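Local coordinates for malate synthase (Haloferax volcanii, PDB 3OYZ), which catalyses the Claisen condensation of acetyl-CoA with glyoxylate and the hydrolysis of malyl-CoA to malate in the glyoxylate cycle, using magnesium, at residues A[17-21]-A[48-54]. Residues are numbered along the deposited sequence.
Sequences SPTAV and PDNEDAT. With ACO (acetyl coenzyme *a), chain B.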
loop_
_atom_site.group_PDB
_atom_site.type_symbol
_atom_site.label_atom_id
_atom_site.label_comp_id
_atom_site.label_asym_id
_atom_site.label_seq_id
_atom_site.Cartn_x
_atom_site.Cartn_y
_atom_site.Cartn_z
ATOM N N SER A 17 16.467 25.797 2.006
ATOM C CA SER A 17 17.477 26.712 1.433
ATOM C C SER A 17 18.900 26.300 1.808
ATOM O O SER A 17 19.195 26.021 2.959
ATOM C CB SER A 17 17.233 28.122 1.967
ATOM O OG SER A 17 15.952 28.571 1.530
ATOM N N PRO A 18 19.837 26.273 0.856
ATOM C CA PRO A 18 21.208 25.925 1.261
ATOM C C PRO A 18 21.740 26.926 2.296
ATOM O O PRO A 18 21.391 28.103 2.249
ATOM C CB PRO A 18 22.001 25.993 -0.040
ATOM C CG PRO A 18 20.975 25.834 -1.097
ATOM C CD PRO A 18 19.705 26.477 -0.595
ATOM N N THR A 19 22.518 26.496 3.284
ATOM C CA THR A 19 22.864 27.410 4.366
ATOM C C THR A 19 24.210 28.120 4.083
ATOM O O THR A 19 24.519 29.126 4.720
ATOM C CB THR A 19 23.031 26.617 5.656
ATOM O OG1 THR A 19 24.042 25.662 5.334
ATOM C CG2 THR A 19 21.735 25.855 5.955
ATOM N N ALA A 20 24.991 27.590 3.157
ATOM C CA ALA A 20 26.328 28.092 2.847
ATOM C C ALA A 20 26.772 27.656 1.451
ATOM O O ALA A 20 27.056 26.480 1.228
ATOM C CB ALA A 20 27.350 27.661 3.895
ATOM N N VAL A 21 26.860 28.587 0.496
ATOM C CA VAL A 21 27.244 28.233 -0.874
ATOM C C VAL A 21 28.635 28.795 -1.185
ATOM O O VAL A 21 28.973 29.887 -0.738
ATOM C CB VAL A 21 26.190 28.745 -1.878
ATOM C CG1 VAL A 21 26.514 28.335 -3.314
ATOM C CG2 VAL A 21 24.822 28.206 -1.495
ATOM N N PRO A 48 16.140 26.040 6.795
ATOM C CA PRO A 48 17.525 26.160 6.376
ATOM C C PRO A 48 18.216 24.806 6.424
ATOM O O PRO A 48 18.317 24.208 7.496
ATOM C CB PRO A 48 18.138 27.005 7.495
ATOM C CG PRO A 48 17.024 27.913 7.973
ATOM C CD PRO A 48 15.765 27.011 7.856
ATOM N N ASP A 49 18.784 24.384 5.322
ATOM C CA ASP A 49 19.220 23.024 5.159
ATOM C C ASP A 49 20.685 22.797 5.211
ATOM O O ASP A 49 21.292 22.787 4.158
ATOM C CB ASP A 49 18.628 22.486 3.865
ATOM C CG ASP A 49 18.782 20.997 3.707
ATOM O OD1 ASP A 49 19.255 20.342 4.646
ATOM O OD2 ASP A 49 18.503 20.509 2.591
ATOM N N ASN A 50 21.198 22.440 6.391
ATOM C CA ASN A 50 22.574 22.047 6.548
ATOM C C ASN A 50 22.967 20.666 6.071
ATOM O O ASN A 50 24.134 20.285 6.218
ATOM C CB ASN A 50 23.018 22.246 8.000
ATOM C CG ASN A 50 24.459 22.828 8.081
ATOM O OD1 ASN A 50 24.821 23.735 7.311
ATOM N ND2 ASN A 50 25.258 22.313 8.989
ATOM N N GLU A 51 22.002 19.919 5.522
ATOM C CA GLU A 51 22.291 18.559 5.070
ATOM C C GLU A 51 22.409 18.563 3.562
ATOM O O GLU A 51 23.308 19.282 3.067
ATOM C CB GLU A 51 21.229 17.549 5.555
ATOM C CG GLU A 51 21.712 16.109 5.368
ATOM C CD GLU A 51 20.669 15.204 4.717
ATOM O OE1 GLU A 51 19.838 15.687 3.946
ATOM O OE2 GLU A 51 20.702 13.976 4.872
ATOM N N ASP A 52 21.536 17.861 2.817
ATOM C CA ASP A 52 21.816 17.662 1.381
ATOM C C ASP A 52 21.822 18.924 0.492
ATOM O O ASP A 52 22.371 18.898 -0.605
ATOM C CB ASP A 52 21.141 16.457 0.721
ATOM C CG ASP A 52 21.782 15.119 1.199
ATOM O OD1 ASP A 52 22.754 15.124 1.997
ATOM O OD2 ASP A 52 21.447 14.008 0.757
ATOM N N ALA A 53 21.233 20.013 0.948
ATOM C CA ALA A 53 21.315 21.267 0.179
ATOM C C ALA A 53 22.700 21.905 0.162
ATOM O O ALA A 53 22.987 22.720 -0.723
ATOM C CB ALA A 53 20.295 22.270 0.705
ATOM N N THR A 54 23.552 21.478 1.095
ATOM C CA THR A 54 24.824 22.108 1.445
ATOM C C THR A 54 25.966 21.121 1.244
ATOM O O THR A 54 25.936 19.967 1.697
ATOM C CB THR A 54 24.796 22.662 2.866
ATOM O OG1 THR A 54 23.652 23.514 2.957
ATOM C CG2 THR A 54 26.038 23.464 3.177
HETATM N N1A ACO B . 16.369 29.215 -1.184
HETATM C C2A ACO B . 16.612 30.536 -1.283
HETATM N N3A ACO B . 16.669 31.140 -2.483
HETATM C C4A ACO B . 16.512 30.473 -3.656
HETATM C C5A ACO B . 16.241 29.022 -3.577
HETATM C C6A ACO B . 16.212 28.390 -2.244
HETATM N N6A ACO B . 16.009 27.045 -2.220
HETATM N N7A ACO B . 16.123 28.562 -4.829
HETATM C C8A ACO B . 16.321 29.619 -5.653
HETATM N N9A ACO B . 16.500 30.754 -4.964
HETATM C C1B ACO B . 16.714 32.091 -5.605
HETATM C C2B ACO B . 17.589 31.882 -6.834
HETATM O O2B ACO B . 18.958 31.905 -6.434
HETATM C C3B ACO B . 17.183 33.027 -7.741
HETATM O O3B ACO B . 17.872 34.140 -7.164
HETATM P P3B ACO B . 18.290 35.533 -7.939
HETATM O O7A ACO B . 17.206 36.442 -7.381
HETATM O O8A ACO B . 18.191 35.098 -9.387
HETATM O O9A ACO B . 19.709 35.857 -7.529
HETATM C C4B ACO B . 15.693 33.139 -7.462
HETATM O O4B ACO B . 15.504 32.679 -6.117
HETATM C C5B ACO B . 14.877 32.236 -8.380
HETATM O O5B ACO B . 15.621 31.026 -8.540
HETATM P P1A ACO B . 15.252 29.934 -9.656
HETATM O O1A ACO B . 15.486 30.374 -11.066
HETATM O O2A ACO B . 13.826 29.575 -9.355
HETATM O O3A ACO B . 16.141 28.618 -9.450
HETATM P P2A ACO B . 17.692 28.559 -9.849
HETATM O O4A ACO B . 18.124 29.879 -9.296
HETATM O O5A ACO B . 17.776 27.958 -11.237
HETATM O O6A ACO B . 18.361 27.385 -8.943
HETATM C CBP ACO B . 18.411 25.345 -7.570
HETATM C CCP ACO B . 17.856 26.047 -8.816
HETATM C CDP ACO B . 19.936 25.270 -7.621
HETATM C CEP ACO B . 17.883 23.916 -7.598
HETATM C CAP ACO B . 18.046 26.070 -6.269
HETATM O OAP ACO B . 16.656 26.340 -6.391
HETATM C C9P ACO B . 18.264 25.251 -5.014
HETATM O O9P ACO B . 19.412 25.026 -4.616
HETATM N N8P ACO B . 17.160 24.779 -4.410
HETATM C C7P ACO B . 17.296 23.995 -3.189
HETATM C C6P ACO B . 17.828 22.574 -3.426
HETATM C C5P ACO B . 17.633 21.851 -2.105
HETATM O O5P ACO B . 17.122 22.442 -1.156
HETATM N N4P ACO B . 17.993 20.569 -2.093
HETATM C C3P ACO B . 17.852 19.684 -0.950
HETATM C C2P ACO B . 16.383 19.379 -0.644
HETATM S S1P ACO B . 16.142 17.953 -1.662
HETATM C C ACO B . 16.778 16.595 -0.895
HETATM O O ACO B . 17.561 16.652 0.033
HETATM C CH3 ACO B . 16.376 15.264 -1.451
#
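Acetyl-CoA lies along one side of this contact, its adenine end at Ser17 and its acetyl end near Asp52. Ser17 OG donates to N1A of the adenine at 2.8 Å. Further along the ligand, Pro18 CG comes 3.9 Å from O9P, Ala53 CB 3.7 Å from O5P, and Asp52 CB 3.7 Å from the acetyl O. Asp52 belongs to the magnesium site of the enzyme, although the ion modelled here is held by Glu158 and Asp192. Asp49 N donates to Ser17 O at 2.9 Å, almost straight at 171°, in the parallel pairing that puts Ser17 beside Pro48. These are the C-terminal ends of strands 13-18 and 45-49, joined through helix 29-36 as a beta-alpha-beta unit of the TIM barrel, and the substrate sits at that end, as expected for this fold. The chain then folds back on itself after Asp49: Asp49 OD1 takes Glu51 N at 2.9 Å in an Asx turn, a type I turn follows from Glu51 to Thr54, and Thr54 OG1 donates to Asp49 O at 2.7 Å. That hydroxyl also accepts from Thr19 N at 3.2 Å, tying the turn to the neighbouring loop, while Thr19 OG1 donates to Asn50 OD1 at 2.9 Å. Pro18 CG packs on Ala53 CB at 4.1 Å. The carboxylate of Asp49 forms a salt bridge with Arg84, the residue that binds glyoxylate and acetyl-CoA.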